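Long-range contact in putative lipoprotein (Bacteroides thetaiotaomicron, PDB 4Q1Z), which is of unknown function but, as a two-domain member of the DUF4876 family, is probably a lipoprotein of the bacterial cell envelope: residues A[147-156]-A[260-271]. Sequence-based numbering, arbitrary orientation. Where two conformers were deposited one is given.
Sequences IYFANLTPGT and SVFGGAYVIFRV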
# COMPACT_ATOMS: atom_id res chain seq x y z
N ILE A 147 6.32 6.64 -9.31
CA ILE A 147 5.22 6.76 -8.37
C ILE A 147 5.70 7.76 -7.31
O ILE A 147 6.90 7.78 -6.99
CB ILE A 147 4.77 5.39 -7.79
CG1 ILE A 147 3.90 4.64 -8.82
CG2 ILE A 147 4.00 5.55 -6.47
CD1 ILE A 147 3.60 3.25 -8.48
N TYR A 148 4.80 8.63 -6.84
CA TYR A 148 5.11 9.67 -5.87
C TYR A 148 4.80 9.26 -4.46
O TYR A 148 3.92 8.45 -4.22
CB TYR A 148 4.31 10.92 -6.21
CG TYR A 148 4.69 11.56 -7.51
CD1 TYR A 148 4.09 11.19 -8.70
CD2 TYR A 148 5.67 12.56 -7.55
CE1 TYR A 148 4.45 11.77 -9.91
CE2 TYR A 148 6.05 13.14 -8.76
CZ TYR A 148 5.43 12.75 -9.94
OH TYR A 148 5.81 13.31 -11.13
N PHE A 149 5.51 9.89 -3.52
CA PHE A 149 5.39 9.78 -2.08
C PHE A 149 5.34 11.17 -1.52
O PHE A 149 6.24 11.96 -1.82
CB PHE A 149 6.59 9.01 -1.46
CG PHE A 149 6.52 8.86 0.04
CD1 PHE A 149 6.77 9.95 0.88
CD2 PHE A 149 6.22 7.63 0.62
CE1 PHE A 149 6.63 9.83 2.27
CE2 PHE A 149 6.14 7.49 2.01
CZ PHE A 149 6.34 8.60 2.83
N ALA A 150 4.36 11.46 -0.66
CA ALA A 150 4.24 12.74 0.01
C ALA A 150 3.72 12.61 1.45
O ALA A 150 3.00 11.66 1.79
CB ALA A 150 3.31 13.67 -0.78
N ASN A 151 4.09 13.59 2.29
CA ASN A 151 3.53 13.80 3.63
C ASN A 151 2.67 15.06 3.50
O ASN A 151 2.99 15.95 2.71
CB ASN A 151 4.59 13.89 4.74
CG ASN A 151 5.41 15.15 4.77
OD1 ASN A 151 6.27 15.35 3.93
ND2 ASN A 151 5.17 16.02 5.74
N LEU A 152 1.54 15.09 4.16
CA LEU A 152 0.64 16.23 4.00
C LEU A 152 0.82 17.23 5.11
O LEU A 152 1.36 16.90 6.16
CB LEU A 152 -0.87 15.80 3.93
CG LEU A 152 -1.29 14.58 3.09
CD1 LEU A 152 -2.75 14.40 3.17
CD2 LEU A 152 -0.91 14.73 1.61
N THR A 153 0.32 18.45 4.88
CA THR A 153 0.29 19.55 5.83
C THR A 153 -1.12 19.65 6.49
O THR A 153 -2.12 19.36 5.82
CB THR A 153 0.68 20.87 5.15
OG1 THR A 153 0.95 21.86 6.16
CG2 THR A 153 -0.38 21.39 4.20
N PRO A 154 -1.25 20.12 7.77
CA PRO A 154 -0.19 20.47 8.75
C PRO A 154 0.64 19.23 9.10
O PRO A 154 0.04 18.19 9.34
CB PRO A 154 -1.01 20.96 9.97
CG PRO A 154 -2.35 21.34 9.41
CD PRO A 154 -2.59 20.31 8.36
N GLY A 155 1.98 19.34 9.05
CA GLY A 155 2.93 18.27 9.36
C GLY A 155 2.52 17.46 10.58
O GLY A 155 2.39 16.25 10.50
N THR A 156 2.25 18.16 11.71
CA THR A 156 1.70 17.59 12.94
C THR A 156 0.21 17.90 12.98
O THR A 156 -0.18 19.01 12.67
CB THR A 156 2.41 18.12 14.19
OG1 THR A 156 3.83 18.09 13.98
CG2 THR A 156 2.03 17.33 15.47
N SER A 260 6.55 14.02 11.16
CA SER A 260 6.13 14.19 12.57
C SER A 260 6.26 12.90 13.41
O SER A 260 5.68 11.86 13.05
CB SER A 260 4.68 14.69 12.62
OG SER A 260 4.40 15.33 13.85
N VAL A 261 7.03 12.98 14.52
CA VAL A 261 7.20 11.88 15.48
C VAL A 261 5.85 11.69 16.25
O VAL A 261 5.65 10.67 16.93
CB VAL A 261 8.44 12.04 16.41
CG1 VAL A 261 9.75 12.10 15.60
CG2 VAL A 261 8.32 13.26 17.33
N PHE A 262 4.89 12.64 16.08
CA PHE A 262 3.54 12.54 16.62
C PHE A 262 2.57 11.87 15.65
O PHE A 262 1.40 11.79 15.95
CB PHE A 262 2.98 13.93 16.91
CG PHE A 262 3.63 14.68 18.04
CD1 PHE A 262 3.37 14.33 19.36
CD2 PHE A 262 4.47 15.75 17.78
CE1 PHE A 262 3.97 15.04 20.41
CE2 PHE A 262 5.06 16.47 18.83
CZ PHE A 262 4.80 16.11 20.14
N GLY A 263 3.03 11.46 14.48
CA GLY A 263 2.19 10.90 13.44
C GLY A 263 2.03 11.89 12.32
O GLY A 263 1.64 13.05 12.53
N GLY A 264 2.38 11.44 11.12
CA GLY A 264 2.25 12.21 9.90
C GLY A 264 1.13 11.67 9.05
O GLY A 264 0.59 10.60 9.36
N ALA A 265 0.74 12.43 8.01
CA ALA A 265 -0.27 12.04 7.02
C ALA A 265 0.51 11.67 5.74
O ALA A 265 1.21 12.52 5.18
CB ALA A 265 -1.27 13.17 6.80
N TYR A 266 0.48 10.37 5.38
CA TYR A 266 1.28 9.80 4.27
C TYR A 266 0.42 9.43 3.09
O TYR A 266 -0.64 8.84 3.26
CB TYR A 266 2.02 8.52 4.77
CG TYR A 266 2.60 8.67 6.16
CD1 TYR A 266 3.69 9.52 6.40
CD2 TYR A 266 2.03 8.02 7.25
CE1 TYR A 266 4.19 9.71 7.68
CE2 TYR A 266 2.57 8.17 8.54
CZ TYR A 266 3.63 9.04 8.76
OH TYR A 266 4.15 9.24 10.01
N VAL A 267 0.90 9.72 1.87
CA VAL A 267 0.23 9.33 0.63
C VAL A 267 1.24 8.81 -0.39
O VAL A 267 2.35 9.33 -0.50
CB VAL A 267 -0.67 10.44 -0.04
CG1 VAL A 267 -1.91 10.77 0.79
CG2 VAL A 267 0.11 11.69 -0.40
N ILE A 268 0.79 7.84 -1.20
CA ILE A 268 1.50 7.37 -2.39
C ILE A 268 0.52 7.57 -3.53
O ILE A 268 -0.68 7.28 -3.38
CB ILE A 268 2.13 5.96 -2.35
CG1 ILE A 268 1.14 4.86 -1.86
CG2 ILE A 268 3.48 6.01 -1.56
CD1 ILE A 268 1.51 3.46 -2.22
N PHE A 269 0.99 8.16 -4.64
CA PHE A 269 0.10 8.48 -5.75
C PHE A 269 0.80 8.36 -7.11
O PHE A 269 2.02 8.57 -7.24
CB PHE A 269 -0.53 9.86 -5.58
CG PHE A 269 0.40 11.06 -5.54
CD1 PHE A 269 1.03 11.44 -4.35
CD2 PHE A 269 0.59 11.86 -6.68
CE1 PHE A 269 1.84 12.58 -4.30
CE2 PHE A 269 1.40 12.99 -6.63
CZ PHE A 269 2.00 13.36 -5.43
N ARG A 270 -0.02 8.00 -8.11
CA ARG A 270 0.41 7.80 -9.49
C ARG A 270 -0.22 8.83 -10.42
O ARG A 270 -1.41 9.08 -10.37
CB ARG A 270 0.06 6.36 -9.96
CG ARG A 270 0.88 5.87 -11.15
CD ARG A 270 0.31 4.59 -11.74
NE ARG A 270 1.25 3.94 -12.65
CZ ARG A 270 1.34 4.18 -13.96
NH1 ARG A 270 0.53 5.07 -14.53
NH2 ARG A 270 2.23 3.54 -14.70
N VAL A 271 0.60 9.45 -11.27
CA VAL A 271 0.13 10.44 -12.24
C VAL A 271 -0.02 9.65 -13.55
O VAL A 271 0.94 9.02 -13.98
CB VAL A 271 1.05 11.70 -12.37
CG1 VAL A 271 0.55 12.63 -13.49
CG2 VAL A 271 1.11 12.47 -11.06
O HOH W 1 2.06 14.87 7.81
O HOH W 2 5.06 15.12 8.98
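Tyr148 and Phe269 exchange a pair of backbone hydrogen bonds, Tyr148 N to Phe269 O and Phe269 N to Tyr148 O. Ala150 and Val267 do the same one repeat further on, with 2.9 Å both for Ala150 N to Val267 O and for Val267 N to Ala150 O. Phe149–Ile268 lies between them and Asn151–Tyr266 just beyond Ala150–Val267; both are non-hydrogen-bonded pairs, whose CA-H groups add contacts to carbonyls that already accept an N-H, such as Asn151 CA to Ala265 O at 3.1 Å. The last direct strand bond runs from Leu152 N to Ala265 O; beyond it, one water accepts from Ala265 N while donating to Leu152 O and Gly155 O. The two antiparallel strands, separated by more than 100 residues, are neighbours in a large mixed sheet: strand 177-180 borders 148-152 on its other side, and strand 307-312 borders 265-269.

Apolar packing differs on the two faces. On one, the Phe269 ring is brought back across the strand pair by a chi1 of 62°, which sets CG between its backbone N and carbonyl carbon. Tyr148 CB then sits over the ring centre, 3.4 Å from the centroid, in a CH-pi contact, while Ala150 CB meets the ring's edge. The Tyr148 and Phe269 rings lie within 13° of parallel but are offset so far that they hardly overlap, and Trp277 meets both edge-to-face. Further along this face, Leu152 CD2 touches Val267 CG2 at 3.8 Å. On the other, Phe149 CD2 packs against Ile268 CG2.

Past the strands, hydroxyl pairing takes over: Thr156 OG1 and Ser260 OG are hydrogen-bonded at 2.8 Å, and Thr156 CG2 leans on Phe262 CD2.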